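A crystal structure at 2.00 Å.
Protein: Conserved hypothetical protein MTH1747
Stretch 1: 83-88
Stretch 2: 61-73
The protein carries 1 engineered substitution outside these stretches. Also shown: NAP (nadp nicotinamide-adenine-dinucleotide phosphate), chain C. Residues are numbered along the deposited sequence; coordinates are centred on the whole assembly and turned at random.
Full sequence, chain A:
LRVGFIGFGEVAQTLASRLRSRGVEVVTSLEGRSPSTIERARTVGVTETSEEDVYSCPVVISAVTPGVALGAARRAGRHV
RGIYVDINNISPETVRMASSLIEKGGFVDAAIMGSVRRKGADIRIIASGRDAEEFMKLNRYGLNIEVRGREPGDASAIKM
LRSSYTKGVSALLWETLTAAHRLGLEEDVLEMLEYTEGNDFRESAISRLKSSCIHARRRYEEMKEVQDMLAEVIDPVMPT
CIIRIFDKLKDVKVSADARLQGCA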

# COMPACT_ATOMS: atom_id res chain seq x y z
N ILE A 83 35.09 6.44 -15.42
CA ILE A 83 33.75 5.95 -15.09
C ILE A 83 32.68 6.76 -15.83
O ILE A 83 32.75 7.98 -15.93
CB ILE A 83 33.51 6.04 -13.57
CG1 ILE A 83 34.35 4.98 -12.89
CG2 ILE A 83 32.06 5.77 -13.21
CD1 ILE A 83 34.54 5.28 -11.47
N TYR A 84 31.73 6.04 -16.40
CA TYR A 84 30.61 6.62 -17.14
C TYR A 84 29.36 6.37 -16.26
O TYR A 84 29.02 5.23 -15.95
CB TYR A 84 30.47 5.90 -18.48
CG TYR A 84 29.41 6.53 -19.37
CD1 TYR A 84 28.09 6.07 -19.34
CD2 TYR A 84 29.75 7.52 -20.28
CE1 TYR A 84 27.13 6.57 -20.22
CE2 TYR A 84 28.81 8.04 -21.15
CZ TYR A 84 27.49 7.55 -21.12
OH TYR A 84 26.58 8.04 -22.00
N VAL A 85 28.77 7.46 -15.81
CA VAL A 85 27.60 7.45 -14.94
C VAL A 85 26.35 7.82 -15.70
O VAL A 85 26.20 8.94 -16.16
CB VAL A 85 27.82 8.43 -13.78
CG1 VAL A 85 26.71 8.30 -12.74
CG2 VAL A 85 29.19 8.14 -13.12
N ASP A 86 25.48 6.85 -15.90
CA ASP A 86 24.25 7.10 -16.63
C ASP A 86 23.13 7.38 -15.61
O ASP A 86 22.76 6.52 -14.81
CB ASP A 86 23.90 5.93 -17.55
CG ASP A 86 22.74 6.26 -18.50
OD1 ASP A 86 21.64 6.60 -18.03
OD2 ASP A 86 22.93 6.21 -19.72
N ILE A 87 22.57 8.58 -15.69
CA ILE A 87 21.54 8.98 -14.76
C ILE A 87 20.20 9.22 -15.47
O ILE A 87 19.26 9.72 -14.89
CB ILE A 87 22.02 10.21 -13.93
CG1 ILE A 87 21.30 10.28 -12.59
CG2 ILE A 87 21.86 11.51 -14.74
CD1 ILE A 87 22.02 11.21 -11.58
N ASN A 88 20.09 8.71 -16.69
CA ASN A 88 18.87 8.88 -17.46
C ASN A 88 17.72 7.95 -17.03
O ASN A 88 17.93 6.84 -16.55
CB ASN A 88 19.14 8.71 -18.95
CG ASN A 88 20.23 9.64 -19.45
OD1 ASN A 88 20.04 10.84 -19.51
ND2 ASN A 88 21.38 9.08 -19.78
PA NAP C . 16.64 18.60 -19.67
O1A NAP C . 15.80 17.71 -20.45
O2A NAP C . 16.52 19.30 -18.41
O5B NAP C . 18.26 18.35 -20.03
C5B NAP C . 18.88 17.32 -21.00
C4B NAP C . 19.76 18.24 -21.71
O4B NAP C . 20.46 17.11 -22.63
C3B NAP C . 19.58 18.83 -22.78
O3B NAP C . 20.07 19.88 -22.06
C2B NAP C . 20.02 18.90 -24.19
O2B NAP C . 20.61 19.75 -24.91
C1B NAP C . 20.75 17.73 -23.94
N9A NAP C . 20.66 16.76 -25.05
C8A NAP C . 19.66 16.21 -25.86
N7A NAP C . 20.16 15.42 -26.78
C5A NAP C . 21.53 15.43 -26.58
C6A NAP C . 22.62 14.79 -27.25
N6A NAP C . 22.43 13.98 -28.30
N1A NAP C . 23.91 15.03 -26.78
C2A NAP C . 24.12 15.86 -25.72
N3A NAP C . 23.14 16.50 -25.05
C4A NAP C . 21.85 16.24 -25.53
O3 NAP C . 16.61 17.18 -18.79
PN NAP C . 16.89 16.78 -17.16
O1N NAP C . 15.67 17.14 -16.36
O2N NAP C . 18.15 17.48 -16.87
O5D NAP C . 17.18 15.24 -16.98
C5D NAP C . 18.33 14.60 -17.60
C4D NAP C . 18.18 13.10 -17.44
O4D NAP C . 18.00 12.61 -16.07
C3D NAP C . 16.98 12.49 -18.21
O3D NAP C . 17.24 11.20 -18.85
C2D NAP C . 15.88 12.36 -17.21
O2D NAP C . 14.95 11.37 -17.53
C1D NAP C . 16.68 12.09 -15.91
N1N NAP C . 15.99 12.50 -14.68
C2N NAP C . 15.63 13.84 -14.48
C3N NAP C . 14.97 14.14 -13.24
C7N NAP C . 14.55 15.49 -12.91
O7N NAP C . 13.99 15.74 -11.83
N7N NAP C . 14.75 16.54 -13.76
C4N NAP C . 14.73 13.11 -12.32
C5N NAP C . 15.08 11.82 -12.53
C6N NAP C . 15.71 11.51 -13.71
P2B NAP C . 19.54 20.70 -25.77
O1X NAP C . 18.83 21.65 -24.85
O2X NAP C . 20.48 21.34 -26.66
O3X NAP C . 18.58 19.78 -26.35
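Stretch 2, residues 61-73: ISAVTPGVALGAA

Stretch 2 enters as a β-strand, Ile 61 and Ser 62, that runs parallel to the strand 83-86 of stretch 1. It then leaves the sheet at Ala 63 through a loop and turns back into a helix that is established by Ala 69. The helix runs almost antiparallel to the strand of stretch 1: the angle between their N-to-C directions is 172° and their axes approach to 10.9 Å. The result is a strand-loop-helix hairpin that wraps one edge and one face of stretch 1, burying 524 Å² in all.

Register is set by two pairs, Val 85 with Ile 61 (CA to CA 4.6 Å) and Asp 86 with Ser 62 (CA to CA 5.0 Å). Both backbone groups of Ser 62 are used: its N donates to Val 85 O at 2.8 Å, and its O accepts from Ile 87 N at 3.2 Å, each nearly straight. Such a pattern, one residue bonding to two neighbours spaced two apart, is the signature of parallel strands. Beyond it the chains spread, with Ala 63 CA 5.6 Å from Ile 87 CA.

Alternation along the strands sorts the side chains. On the face of Val 85 and Ile 61 the contact is apolar, Val 85 CB lying 3.9 Å from Ile 61 CG1. Branching at the β-carbon suits these residues to an extended backbone and sets a broad apolar flank on each beside the other. Ile 87 carries this packing onward: its CG2 reaches Ala 63 CB at 3.8 Å and Ile 61 CG2 at 4.3 Å, a bump resting against one methyl of each.

The other face, that of Ser 62 and Asp 86, receives the helix, and here small residues leave the hollows. Tyr 84 projects sideways from its CA, but its long side chain carries the hydroxyl in between strand and helix. OH lies 3.3 Å from Ser 62 CB, 3.4 Å from Ala 73 CA and 4.0 Å from Ala 72 CB, while ring atom CZ meets Ala 73 CB at 4.3 Å. With nothing longer than a methyl on Ala 72 and Ala 73, the tyrosine tip can come close to the helix backbone. Ala 69, one turn earlier than Ala 73, directs its CB toward stretch 1, 3.7 Å from Asn 88 ND2 and 4.2 Å from Asp 86 OD2.

Asn 88 fills the pocket where strand gives way to loop, and its amide, donor and acceptor at once, suits that place. ND2 donates to Ser 62 OG at 3.1 Å, and OD1 accepts a weak hydrogen bond from Val 64 N at 2.8 Å, just where the loop leaves the sheet. Asp 86 steadies the asparagine from within stretch 1, its OD1 accepting from Asn 88 N at 2.9 Å. The same Asn 88 OD1 accepts from O3D of the bound NADP at 2.9 Å, so the junction of the two stretches also forms part of the nucleotide site.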

# COMPACT_ATOMS: atom_id res chain seq x y z
N ILE A 61 29.38 12.04 -16.67
CA ILE A 61 27.98 11.82 -16.33
C ILE A 61 27.09 12.15 -17.53
O ILE A 61 27.18 13.24 -18.09
CB ILE A 61 27.55 12.72 -15.12
CG1 ILE A 61 28.35 12.34 -13.85
CG2 ILE A 61 26.06 12.56 -14.86
CD1 ILE A 61 28.17 13.33 -12.70
N SER A 62 26.24 11.19 -17.90
CA SER A 62 25.31 11.33 -19.01
C SER A 62 23.95 11.69 -18.41
O SER A 62 23.33 10.87 -17.74
CB SER A 62 25.18 9.99 -19.75
OG SER A 62 24.17 10.07 -20.74
N ALA A 63 23.50 12.92 -18.66
CA ALA A 63 22.23 13.41 -18.15
C ALA A 63 21.53 14.08 -19.33
O ALA A 63 21.44 15.32 -19.41
CB ALA A 63 22.48 14.42 -17.03
N VAL A 64 21.18 13.26 -20.31
CA VAL A 64 20.53 13.75 -21.53
C VAL A 64 19.05 13.41 -21.41
O VAL A 64 18.47 13.64 -20.36
CB VAL A 64 21.19 13.09 -22.78
CG1 VAL A 64 22.59 13.64 -22.94
CG2 VAL A 64 21.27 11.56 -22.59
N THR A 65 18.40 12.94 -22.48
CA THR A 65 16.98 12.55 -22.37
C THR A 65 16.91 11.03 -22.57
O THR A 65 17.84 10.43 -23.13
CB THR A 65 16.11 13.29 -23.41
OG1 THR A 65 16.52 12.93 -24.73
CG2 THR A 65 16.27 14.79 -23.23
N PRO A 66 15.84 10.37 -22.11
CA PRO A 66 15.79 8.91 -22.30
C PRO A 66 15.98 8.43 -23.75
O PRO A 66 16.66 7.42 -23.99
CB PRO A 66 14.41 8.54 -21.77
CG PRO A 66 14.25 9.51 -20.61
CD PRO A 66 14.71 10.83 -21.27
N GLY A 67 15.37 9.14 -24.70
CA GLY A 67 15.48 8.75 -26.10
C GLY A 67 16.86 8.93 -26.73
O GLY A 67 17.11 8.44 -27.82
N VAL A 68 17.76 9.59 -26.01
CA VAL A 68 19.12 9.89 -26.50
C VAL A 68 20.21 9.10 -25.74
O VAL A 68 21.35 9.07 -26.17
CB VAL A 68 19.38 11.46 -26.30
CG1 VAL A 68 20.84 11.82 -26.43
CG2 VAL A 68 18.55 12.25 -27.32
N ALA A 69 19.84 8.46 -24.64
CA ALA A 69 20.79 7.74 -23.78
C ALA A 69 21.66 6.68 -24.46
O ALA A 69 22.88 6.65 -24.24
CB ALA A 69 20.02 7.11 -22.58
N LEU A 70 21.08 5.83 -25.30
CA LEU A 70 21.90 4.81 -25.97
C LEU A 70 22.86 5.42 -26.96
O LEU A 70 24.02 5.02 -27.03
CB LEU A 70 21.06 3.75 -26.68
CG LEU A 70 20.43 2.68 -25.81
CD1 LEU A 70 19.61 1.73 -26.73
CD2 LEU A 70 21.52 1.93 -25.01
N GLY A 71 22.38 6.40 -27.74
CA GLY A 71 23.25 7.06 -28.70
C GLY A 71 24.42 7.77 -28.03
O GLY A 71 25.53 7.77 -28.56
N ALA A 72 24.15 8.41 -26.89
CA ALA A 72 25.19 9.11 -26.15
C ALA A 72 26.23 8.09 -25.67
O ALA A 72 27.41 8.37 -25.72
CB ALA A 72 24.58 9.84 -24.94
N ALA A 73 25.78 6.94 -25.17
CA ALA A 73 26.73 5.93 -24.70
C ALA A 73 27.57 5.36 -25.85
O ALA A 73 28.76 5.05 -25.66
CB ALA A 73 25.96 4.79 -23.99